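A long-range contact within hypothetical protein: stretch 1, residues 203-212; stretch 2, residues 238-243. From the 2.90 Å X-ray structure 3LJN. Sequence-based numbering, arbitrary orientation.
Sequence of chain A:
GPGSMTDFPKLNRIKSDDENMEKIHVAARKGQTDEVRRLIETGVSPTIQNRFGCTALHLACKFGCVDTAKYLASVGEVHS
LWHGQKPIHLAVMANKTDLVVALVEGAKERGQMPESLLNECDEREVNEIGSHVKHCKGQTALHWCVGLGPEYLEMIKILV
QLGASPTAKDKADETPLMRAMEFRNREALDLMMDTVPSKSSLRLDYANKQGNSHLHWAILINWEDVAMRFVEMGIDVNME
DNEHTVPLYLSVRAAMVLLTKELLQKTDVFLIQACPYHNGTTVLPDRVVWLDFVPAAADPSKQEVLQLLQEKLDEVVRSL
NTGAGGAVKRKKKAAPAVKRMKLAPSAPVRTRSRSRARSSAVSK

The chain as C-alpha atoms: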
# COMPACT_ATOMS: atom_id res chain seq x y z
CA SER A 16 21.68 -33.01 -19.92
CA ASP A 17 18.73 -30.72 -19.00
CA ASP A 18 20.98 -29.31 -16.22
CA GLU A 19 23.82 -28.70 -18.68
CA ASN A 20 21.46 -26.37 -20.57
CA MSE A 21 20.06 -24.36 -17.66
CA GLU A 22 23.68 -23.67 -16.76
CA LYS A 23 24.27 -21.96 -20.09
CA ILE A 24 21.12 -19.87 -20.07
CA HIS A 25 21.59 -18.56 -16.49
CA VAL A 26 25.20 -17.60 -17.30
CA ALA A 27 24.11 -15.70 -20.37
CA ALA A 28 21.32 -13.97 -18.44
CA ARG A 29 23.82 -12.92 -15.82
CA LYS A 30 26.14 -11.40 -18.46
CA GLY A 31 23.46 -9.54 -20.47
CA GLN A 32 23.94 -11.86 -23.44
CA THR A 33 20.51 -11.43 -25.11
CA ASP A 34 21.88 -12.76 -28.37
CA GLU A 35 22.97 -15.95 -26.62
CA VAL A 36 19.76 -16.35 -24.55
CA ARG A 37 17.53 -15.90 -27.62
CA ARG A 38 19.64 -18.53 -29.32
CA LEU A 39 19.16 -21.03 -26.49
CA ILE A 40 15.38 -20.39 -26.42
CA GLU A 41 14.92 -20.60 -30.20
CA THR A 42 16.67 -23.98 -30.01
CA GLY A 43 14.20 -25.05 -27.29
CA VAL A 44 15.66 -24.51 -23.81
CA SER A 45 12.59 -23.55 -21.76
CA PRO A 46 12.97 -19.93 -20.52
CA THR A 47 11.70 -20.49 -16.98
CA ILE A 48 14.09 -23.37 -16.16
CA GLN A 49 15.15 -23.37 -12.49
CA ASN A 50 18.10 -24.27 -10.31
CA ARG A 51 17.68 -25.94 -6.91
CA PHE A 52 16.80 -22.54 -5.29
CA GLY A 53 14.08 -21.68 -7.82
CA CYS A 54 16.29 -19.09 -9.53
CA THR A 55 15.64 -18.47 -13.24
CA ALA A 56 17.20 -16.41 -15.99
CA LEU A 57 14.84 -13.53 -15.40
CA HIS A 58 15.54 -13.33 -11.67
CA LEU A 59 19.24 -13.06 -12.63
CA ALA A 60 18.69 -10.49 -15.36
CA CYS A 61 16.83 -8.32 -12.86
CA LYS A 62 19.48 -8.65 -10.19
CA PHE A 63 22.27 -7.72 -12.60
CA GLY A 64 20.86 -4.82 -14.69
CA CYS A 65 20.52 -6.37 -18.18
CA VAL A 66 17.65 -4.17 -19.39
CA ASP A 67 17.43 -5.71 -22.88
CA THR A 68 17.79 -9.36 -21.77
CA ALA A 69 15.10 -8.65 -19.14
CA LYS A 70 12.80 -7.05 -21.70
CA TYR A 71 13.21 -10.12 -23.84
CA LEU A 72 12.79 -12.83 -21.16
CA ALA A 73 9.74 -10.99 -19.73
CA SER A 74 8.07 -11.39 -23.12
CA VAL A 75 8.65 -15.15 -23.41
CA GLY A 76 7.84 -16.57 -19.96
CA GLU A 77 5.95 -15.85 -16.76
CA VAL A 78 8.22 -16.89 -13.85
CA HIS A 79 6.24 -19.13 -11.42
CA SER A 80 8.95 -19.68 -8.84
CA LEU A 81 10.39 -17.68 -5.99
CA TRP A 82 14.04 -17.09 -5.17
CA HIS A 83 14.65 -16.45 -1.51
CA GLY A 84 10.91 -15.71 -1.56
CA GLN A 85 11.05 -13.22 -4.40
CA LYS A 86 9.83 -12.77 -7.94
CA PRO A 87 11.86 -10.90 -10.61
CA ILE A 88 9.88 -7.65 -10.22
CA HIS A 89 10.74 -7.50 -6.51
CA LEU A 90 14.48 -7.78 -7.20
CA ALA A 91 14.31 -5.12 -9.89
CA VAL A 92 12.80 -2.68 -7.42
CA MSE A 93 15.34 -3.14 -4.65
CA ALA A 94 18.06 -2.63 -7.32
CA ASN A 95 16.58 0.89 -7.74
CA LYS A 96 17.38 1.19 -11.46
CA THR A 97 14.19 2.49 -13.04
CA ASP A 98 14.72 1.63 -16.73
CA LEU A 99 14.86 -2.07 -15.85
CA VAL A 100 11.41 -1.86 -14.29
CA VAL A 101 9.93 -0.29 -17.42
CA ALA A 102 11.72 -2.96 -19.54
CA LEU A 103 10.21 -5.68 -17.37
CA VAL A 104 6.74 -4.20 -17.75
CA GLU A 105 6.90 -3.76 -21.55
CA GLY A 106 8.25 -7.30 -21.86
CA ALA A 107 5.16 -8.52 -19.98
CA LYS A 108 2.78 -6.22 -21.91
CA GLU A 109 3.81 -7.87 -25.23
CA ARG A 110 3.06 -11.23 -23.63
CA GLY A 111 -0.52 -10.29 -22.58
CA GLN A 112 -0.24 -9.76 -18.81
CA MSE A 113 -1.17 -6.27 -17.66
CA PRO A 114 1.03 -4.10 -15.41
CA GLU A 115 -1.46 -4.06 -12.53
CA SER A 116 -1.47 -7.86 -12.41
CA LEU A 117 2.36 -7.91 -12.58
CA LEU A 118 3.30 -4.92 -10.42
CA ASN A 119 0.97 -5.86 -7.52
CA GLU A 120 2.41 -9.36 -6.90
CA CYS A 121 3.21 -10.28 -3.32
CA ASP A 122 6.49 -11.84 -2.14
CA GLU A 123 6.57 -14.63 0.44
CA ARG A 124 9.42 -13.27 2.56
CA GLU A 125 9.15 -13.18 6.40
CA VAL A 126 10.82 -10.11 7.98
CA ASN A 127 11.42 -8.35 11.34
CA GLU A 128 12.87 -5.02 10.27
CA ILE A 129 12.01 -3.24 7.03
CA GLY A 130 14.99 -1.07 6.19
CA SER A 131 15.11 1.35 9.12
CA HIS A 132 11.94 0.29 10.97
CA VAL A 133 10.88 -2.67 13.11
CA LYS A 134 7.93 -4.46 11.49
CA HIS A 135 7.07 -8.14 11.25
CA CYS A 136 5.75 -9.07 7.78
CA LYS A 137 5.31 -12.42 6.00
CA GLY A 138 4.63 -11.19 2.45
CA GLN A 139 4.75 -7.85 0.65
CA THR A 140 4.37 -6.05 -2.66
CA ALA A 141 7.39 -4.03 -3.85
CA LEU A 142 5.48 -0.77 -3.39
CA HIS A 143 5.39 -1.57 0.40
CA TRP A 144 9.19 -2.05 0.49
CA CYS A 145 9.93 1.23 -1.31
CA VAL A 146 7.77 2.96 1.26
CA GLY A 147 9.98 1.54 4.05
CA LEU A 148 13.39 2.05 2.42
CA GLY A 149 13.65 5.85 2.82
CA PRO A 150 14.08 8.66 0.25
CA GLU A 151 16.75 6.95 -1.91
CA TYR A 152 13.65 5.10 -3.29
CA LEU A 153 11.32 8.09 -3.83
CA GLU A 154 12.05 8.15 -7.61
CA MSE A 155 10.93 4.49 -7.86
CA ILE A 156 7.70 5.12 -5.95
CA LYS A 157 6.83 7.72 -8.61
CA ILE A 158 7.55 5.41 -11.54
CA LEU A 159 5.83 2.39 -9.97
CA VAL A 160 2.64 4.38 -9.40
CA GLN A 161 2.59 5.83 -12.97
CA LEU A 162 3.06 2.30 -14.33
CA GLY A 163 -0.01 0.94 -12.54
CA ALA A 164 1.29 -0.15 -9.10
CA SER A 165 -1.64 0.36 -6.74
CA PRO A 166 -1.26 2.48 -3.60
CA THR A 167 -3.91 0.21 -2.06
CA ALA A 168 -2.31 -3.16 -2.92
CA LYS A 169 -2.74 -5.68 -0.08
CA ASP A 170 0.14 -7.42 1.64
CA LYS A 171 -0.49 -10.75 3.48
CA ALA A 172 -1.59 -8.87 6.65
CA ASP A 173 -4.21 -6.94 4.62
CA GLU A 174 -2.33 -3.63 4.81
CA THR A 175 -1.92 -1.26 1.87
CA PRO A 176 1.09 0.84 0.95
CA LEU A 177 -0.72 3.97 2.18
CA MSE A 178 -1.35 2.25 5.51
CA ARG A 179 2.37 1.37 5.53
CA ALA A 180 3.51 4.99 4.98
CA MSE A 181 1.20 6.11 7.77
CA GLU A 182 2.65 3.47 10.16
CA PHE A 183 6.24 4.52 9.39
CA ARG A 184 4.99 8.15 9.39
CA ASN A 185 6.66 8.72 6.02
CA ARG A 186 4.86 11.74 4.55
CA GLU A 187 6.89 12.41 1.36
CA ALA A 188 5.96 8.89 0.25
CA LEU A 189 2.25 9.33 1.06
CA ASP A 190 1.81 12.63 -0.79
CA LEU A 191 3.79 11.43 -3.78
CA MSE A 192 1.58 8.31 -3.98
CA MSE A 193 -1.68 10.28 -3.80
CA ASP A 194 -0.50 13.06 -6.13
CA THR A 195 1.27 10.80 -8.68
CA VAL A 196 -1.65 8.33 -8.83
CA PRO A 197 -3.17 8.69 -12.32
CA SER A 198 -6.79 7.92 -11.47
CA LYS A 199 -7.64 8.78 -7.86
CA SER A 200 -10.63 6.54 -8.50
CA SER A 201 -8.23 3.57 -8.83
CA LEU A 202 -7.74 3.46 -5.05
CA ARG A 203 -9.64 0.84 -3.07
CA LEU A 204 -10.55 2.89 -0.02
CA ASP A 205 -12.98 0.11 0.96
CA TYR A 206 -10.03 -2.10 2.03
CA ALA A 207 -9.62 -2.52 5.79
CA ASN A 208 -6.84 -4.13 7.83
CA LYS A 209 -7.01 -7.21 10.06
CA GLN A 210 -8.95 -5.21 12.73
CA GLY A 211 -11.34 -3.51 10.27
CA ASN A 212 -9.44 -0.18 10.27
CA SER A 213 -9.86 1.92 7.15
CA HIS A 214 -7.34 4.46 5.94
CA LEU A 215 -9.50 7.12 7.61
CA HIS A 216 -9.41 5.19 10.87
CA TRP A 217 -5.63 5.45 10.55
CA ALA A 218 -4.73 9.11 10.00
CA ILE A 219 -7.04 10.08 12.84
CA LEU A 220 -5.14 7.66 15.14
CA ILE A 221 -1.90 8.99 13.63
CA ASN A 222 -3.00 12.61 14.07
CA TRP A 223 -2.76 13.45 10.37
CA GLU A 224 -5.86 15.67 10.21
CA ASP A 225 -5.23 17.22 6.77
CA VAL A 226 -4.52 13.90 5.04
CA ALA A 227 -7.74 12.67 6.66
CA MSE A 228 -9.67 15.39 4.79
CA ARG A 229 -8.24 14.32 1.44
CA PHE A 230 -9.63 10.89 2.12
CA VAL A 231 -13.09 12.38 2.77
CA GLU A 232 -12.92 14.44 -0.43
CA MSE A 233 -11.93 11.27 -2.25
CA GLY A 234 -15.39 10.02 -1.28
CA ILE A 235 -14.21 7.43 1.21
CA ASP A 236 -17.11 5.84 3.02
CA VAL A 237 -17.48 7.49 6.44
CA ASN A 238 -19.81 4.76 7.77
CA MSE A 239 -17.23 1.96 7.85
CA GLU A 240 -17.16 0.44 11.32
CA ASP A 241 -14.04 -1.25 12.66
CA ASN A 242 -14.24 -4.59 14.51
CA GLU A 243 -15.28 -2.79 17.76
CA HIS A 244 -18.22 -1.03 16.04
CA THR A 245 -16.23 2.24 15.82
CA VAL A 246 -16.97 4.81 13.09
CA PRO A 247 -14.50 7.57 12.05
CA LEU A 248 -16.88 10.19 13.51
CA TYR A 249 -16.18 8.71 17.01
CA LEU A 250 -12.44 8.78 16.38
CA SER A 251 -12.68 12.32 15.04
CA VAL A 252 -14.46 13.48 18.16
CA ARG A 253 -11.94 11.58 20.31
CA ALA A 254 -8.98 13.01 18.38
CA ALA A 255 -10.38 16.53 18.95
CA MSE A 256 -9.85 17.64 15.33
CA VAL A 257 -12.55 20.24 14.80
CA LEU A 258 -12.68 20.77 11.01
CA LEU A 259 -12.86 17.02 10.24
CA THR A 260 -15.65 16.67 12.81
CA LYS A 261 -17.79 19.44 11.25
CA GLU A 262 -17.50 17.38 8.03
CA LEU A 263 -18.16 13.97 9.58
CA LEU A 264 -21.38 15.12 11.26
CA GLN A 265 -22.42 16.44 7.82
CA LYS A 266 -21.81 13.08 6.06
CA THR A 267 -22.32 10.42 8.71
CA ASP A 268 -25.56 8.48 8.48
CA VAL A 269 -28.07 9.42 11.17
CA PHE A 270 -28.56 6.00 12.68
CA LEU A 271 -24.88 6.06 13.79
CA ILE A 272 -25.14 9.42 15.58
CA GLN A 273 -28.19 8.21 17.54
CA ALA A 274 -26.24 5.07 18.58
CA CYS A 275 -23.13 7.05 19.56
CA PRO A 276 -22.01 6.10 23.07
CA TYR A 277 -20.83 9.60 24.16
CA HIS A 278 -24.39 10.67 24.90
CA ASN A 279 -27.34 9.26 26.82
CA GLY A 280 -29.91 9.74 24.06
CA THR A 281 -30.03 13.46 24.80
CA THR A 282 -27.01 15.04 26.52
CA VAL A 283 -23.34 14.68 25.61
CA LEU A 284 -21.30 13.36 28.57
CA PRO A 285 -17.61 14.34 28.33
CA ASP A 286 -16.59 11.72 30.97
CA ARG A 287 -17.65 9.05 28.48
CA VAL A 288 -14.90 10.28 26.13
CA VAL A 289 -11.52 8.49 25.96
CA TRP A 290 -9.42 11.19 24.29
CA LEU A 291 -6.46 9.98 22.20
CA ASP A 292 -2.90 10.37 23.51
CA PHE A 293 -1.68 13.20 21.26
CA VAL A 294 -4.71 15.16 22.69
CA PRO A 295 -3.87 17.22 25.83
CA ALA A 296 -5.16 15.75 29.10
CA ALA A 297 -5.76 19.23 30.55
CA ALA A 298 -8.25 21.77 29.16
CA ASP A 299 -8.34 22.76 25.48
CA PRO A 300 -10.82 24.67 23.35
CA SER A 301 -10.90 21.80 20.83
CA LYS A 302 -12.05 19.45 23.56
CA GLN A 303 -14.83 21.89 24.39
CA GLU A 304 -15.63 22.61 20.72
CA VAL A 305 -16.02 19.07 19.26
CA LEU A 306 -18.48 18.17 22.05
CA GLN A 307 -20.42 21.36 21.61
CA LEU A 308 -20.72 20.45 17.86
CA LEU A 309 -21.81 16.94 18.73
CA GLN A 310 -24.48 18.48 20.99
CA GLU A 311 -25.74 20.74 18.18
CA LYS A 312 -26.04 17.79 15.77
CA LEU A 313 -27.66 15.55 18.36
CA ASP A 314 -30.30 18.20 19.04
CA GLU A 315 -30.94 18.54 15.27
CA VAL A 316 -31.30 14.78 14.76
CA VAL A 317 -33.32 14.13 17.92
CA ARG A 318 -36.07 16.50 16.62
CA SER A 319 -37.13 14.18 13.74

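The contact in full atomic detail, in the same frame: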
# COMPACT_ATOMS: atom_id res chain seq x y z
N ARG A 203 -8.62 1.64 -3.74
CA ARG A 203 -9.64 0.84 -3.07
C ARG A 203 -9.72 1.24 -1.61
O ARG A 203 -9.17 0.57 -0.74
CB ARG A 203 -9.31 -0.64 -3.19
CG ARG A 203 -9.19 -1.10 -4.62
CD ARG A 203 -10.51 -0.99 -5.34
NE ARG A 203 -11.46 -1.97 -4.84
CZ ARG A 203 -11.45 -3.26 -5.15
NH1 ARG A 203 -10.52 -3.76 -5.97
NH2 ARG A 203 -12.38 -4.08 -4.64
N LEU A 204 -10.43 2.33 -1.35
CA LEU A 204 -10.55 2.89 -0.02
C LEU A 204 -11.61 2.15 0.79
O LEU A 204 -12.00 2.61 1.87
CB LEU A 204 -10.89 4.37 -0.12
CG LEU A 204 -9.97 5.22 -1.00
CD1 LEU A 204 -10.43 6.67 -0.99
CD2 LEU A 204 -8.52 5.11 -0.55
N ASP A 205 -12.09 1.03 0.25
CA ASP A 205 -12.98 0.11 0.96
C ASP A 205 -12.20 -1.02 1.64
O ASP A 205 -12.78 -1.79 2.39
CB ASP A 205 -14.06 -0.46 0.01
CG ASP A 205 -13.48 -1.29 -1.16
OD1 ASP A 205 -12.37 -0.97 -1.65
OD2 ASP A 205 -14.13 -2.26 -1.60
N TYR A 206 -10.89 -1.11 1.39
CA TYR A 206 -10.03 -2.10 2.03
C TYR A 206 -9.76 -1.74 3.47
O TYR A 206 -9.47 -0.58 3.78
CB TYR A 206 -8.69 -2.22 1.31
CG TYR A 206 -8.70 -2.97 -0.01
CD1 TYR A 206 -9.79 -3.72 -0.41
CD2 TYR A 206 -7.58 -2.96 -0.83
CE1 TYR A 206 -9.79 -4.41 -1.60
CE2 TYR A 206 -7.56 -3.66 -2.02
CZ TYR A 206 -8.67 -4.38 -2.40
OH TYR A 206 -8.68 -5.08 -3.59
N ALA A 207 -9.84 -2.73 4.36
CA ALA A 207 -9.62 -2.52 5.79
C ALA A 207 -8.68 -3.60 6.34
O ALA A 207 -8.68 -4.73 5.86
CB ALA A 207 -10.95 -2.55 6.53
N ASN A 208 -7.89 -3.24 7.34
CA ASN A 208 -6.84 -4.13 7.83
C ASN A 208 -7.43 -5.24 8.69
O ASN A 208 -8.66 -5.36 8.80
CB ASN A 208 -5.77 -3.34 8.59
CG ASN A 208 -6.26 -2.83 9.92
OD1 ASN A 208 -7.35 -3.16 10.36
ND2 ASN A 208 -5.44 -2.02 10.58
N LYS A 209 -6.56 -6.04 9.30
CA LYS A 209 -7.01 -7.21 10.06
C LYS A 209 -8.02 -6.87 11.17
O LYS A 209 -8.82 -7.73 11.53
CB LYS A 209 -5.82 -7.98 10.63
N GLN A 210 -7.99 -5.65 11.70
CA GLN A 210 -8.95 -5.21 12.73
C GLN A 210 -10.06 -4.30 12.19
O GLN A 210 -10.71 -3.57 12.94
CB GLN A 210 -8.23 -4.47 13.88
CG GLN A 210 -6.98 -5.18 14.45
CD GLN A 210 -5.67 -4.69 13.81
OE1 GLN A 210 -5.52 -3.48 13.52
NE2 GLN A 210 -4.72 -5.61 13.60
N GLY A 211 -10.29 -4.33 10.88
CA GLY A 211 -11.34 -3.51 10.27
C GLY A 211 -11.06 -2.02 10.15
O GLY A 211 -11.96 -1.26 9.80
N ASN A 212 -9.82 -1.59 10.42
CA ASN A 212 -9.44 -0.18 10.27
C ASN A 212 -9.33 0.21 8.81
O ASN A 212 -8.68 -0.47 8.03
CB ASN A 212 -8.09 0.14 10.92
CG ASN A 212 -8.16 0.25 12.44
OD1 ASN A 212 -9.08 0.85 13.01
ND2 ASN A 212 -7.16 -0.31 13.11
N ASN A 238 -18.95 5.61 6.94
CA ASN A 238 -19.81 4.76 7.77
C ASN A 238 -19.21 3.37 7.96
O ASN A 238 -19.89 2.44 8.36
CB ASN A 238 -21.20 4.64 7.13
CG ASN A 238 -21.95 5.98 7.06
OD1 ASN A 238 -21.68 6.91 7.81
ND2 ASN A 238 -22.92 6.05 6.16
N MSE A 239 -17.92 3.22 7.66
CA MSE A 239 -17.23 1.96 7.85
C MSE A 239 -16.91 1.79 9.32
O MSE A 239 -16.28 2.65 9.91
CB MSE A 239 -15.94 1.92 7.03
CG MSE A 239 -16.15 1.70 5.55
SE MSE A 239 -14.44 1.53 4.59
CE MSE A 239 -13.88 3.42 4.66
N GLU A 240 -17.35 0.68 9.90
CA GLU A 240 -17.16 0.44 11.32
C GLU A 240 -16.05 -0.58 11.50
O GLU A 240 -16.05 -1.60 10.83
CB GLU A 240 -18.47 -0.01 12.00
CG GLU A 240 -19.03 -1.38 11.57
CD GLU A 240 -20.27 -1.80 12.36
OE1 GLU A 240 -20.22 -2.83 13.08
OE2 GLU A 240 -21.31 -1.12 12.24
N ASP A 241 -15.11 -0.30 12.39
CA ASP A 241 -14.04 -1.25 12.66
C ASP A 241 -14.62 -2.49 13.36
O ASP A 241 -15.84 -2.62 13.47
CB ASP A 241 -12.91 -0.59 13.47
CG ASP A 241 -13.25 -0.42 14.95
OD1 ASP A 241 -14.38 -0.74 15.38
OD2 ASP A 241 -12.36 0.02 15.71
N ASN A 242 -13.76 -3.39 13.82
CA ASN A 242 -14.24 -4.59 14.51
C ASN A 242 -14.97 -4.30 15.82
O ASN A 242 -15.88 -5.04 16.18
CB ASN A 242 -13.09 -5.59 14.72
CG ASN A 242 -12.79 -6.41 13.46
OD1 ASN A 242 -12.96 -5.94 12.33
ND2 ASN A 242 -12.33 -7.64 13.65
N GLU A 243 -14.59 -3.22 16.52
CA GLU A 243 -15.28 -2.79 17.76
C GLU A 243 -16.49 -1.88 17.53
O GLU A 243 -16.86 -1.12 18.41
CB GLU A 243 -14.34 -1.97 18.66
CG GLU A 243 -12.99 -2.59 19.00
CD GLU A 243 -12.01 -1.53 19.52
OE1 GLU A 243 -12.28 -0.31 19.31
OE2 GLU A 243 -10.98 -1.90 20.13

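This is a small loop-to-loop contact, burying 296 Å² with both sides summed, in which one backbone hydrogen bond fastens the turn at Asn208–Gly211 to Asn242, a CA-H...O contact adds Asp241, and the selenomethionine side chain of Met239 packs against the chain at Leu204 and Asp205. The two backbones are not equally close along their length: the CA atoms of Gly211 and Asp241 are 4.3 Å apart, whereas those of Asp205 and Met239 are 8.3 Å apart, a gap that the long Met239 side chain fills.

At the close end, Asn242 N donates to Gln210 O across 3.2 Å, with an N-H...O angle of 159° that supports a well-directed bond. Beside it, Asp241 CA lies 3.5 Å from Gly211 O, and the angle of 153° at the hydrogen fits a CA-H...O contact. Asn242 OD1 comes within 3.4 Å of Gly211 N, but the angle is poor, and that amide is already directed to Asn208 O at 2.8 Å, closing the type I turn. Gly211 has a phi of 74°, which favours glycine, and the packing also leaves no room: an ideal CB would sit 2.6 Å from Asn242 OD1, a clash.

The loop around the turn is braced from within. Asn208 OD1 accepts from both Gln210 N and Asn212 N, each at 2.9 Å, and Asn208 N donates to Asn212 O at 3.0 Å. These bonds hold the loop that presents Gln210 O to the second stretch.

At the wider end, the CA-to-CB bond of Met239 points toward the first stretch, and its m, t, m rotamer carries the side chain across. Met239 CE reaches 3.5 Å from Leu204 O and Met239 SE lies 4.2 Å from Asp205 CA, so the packing is against backbone atoms.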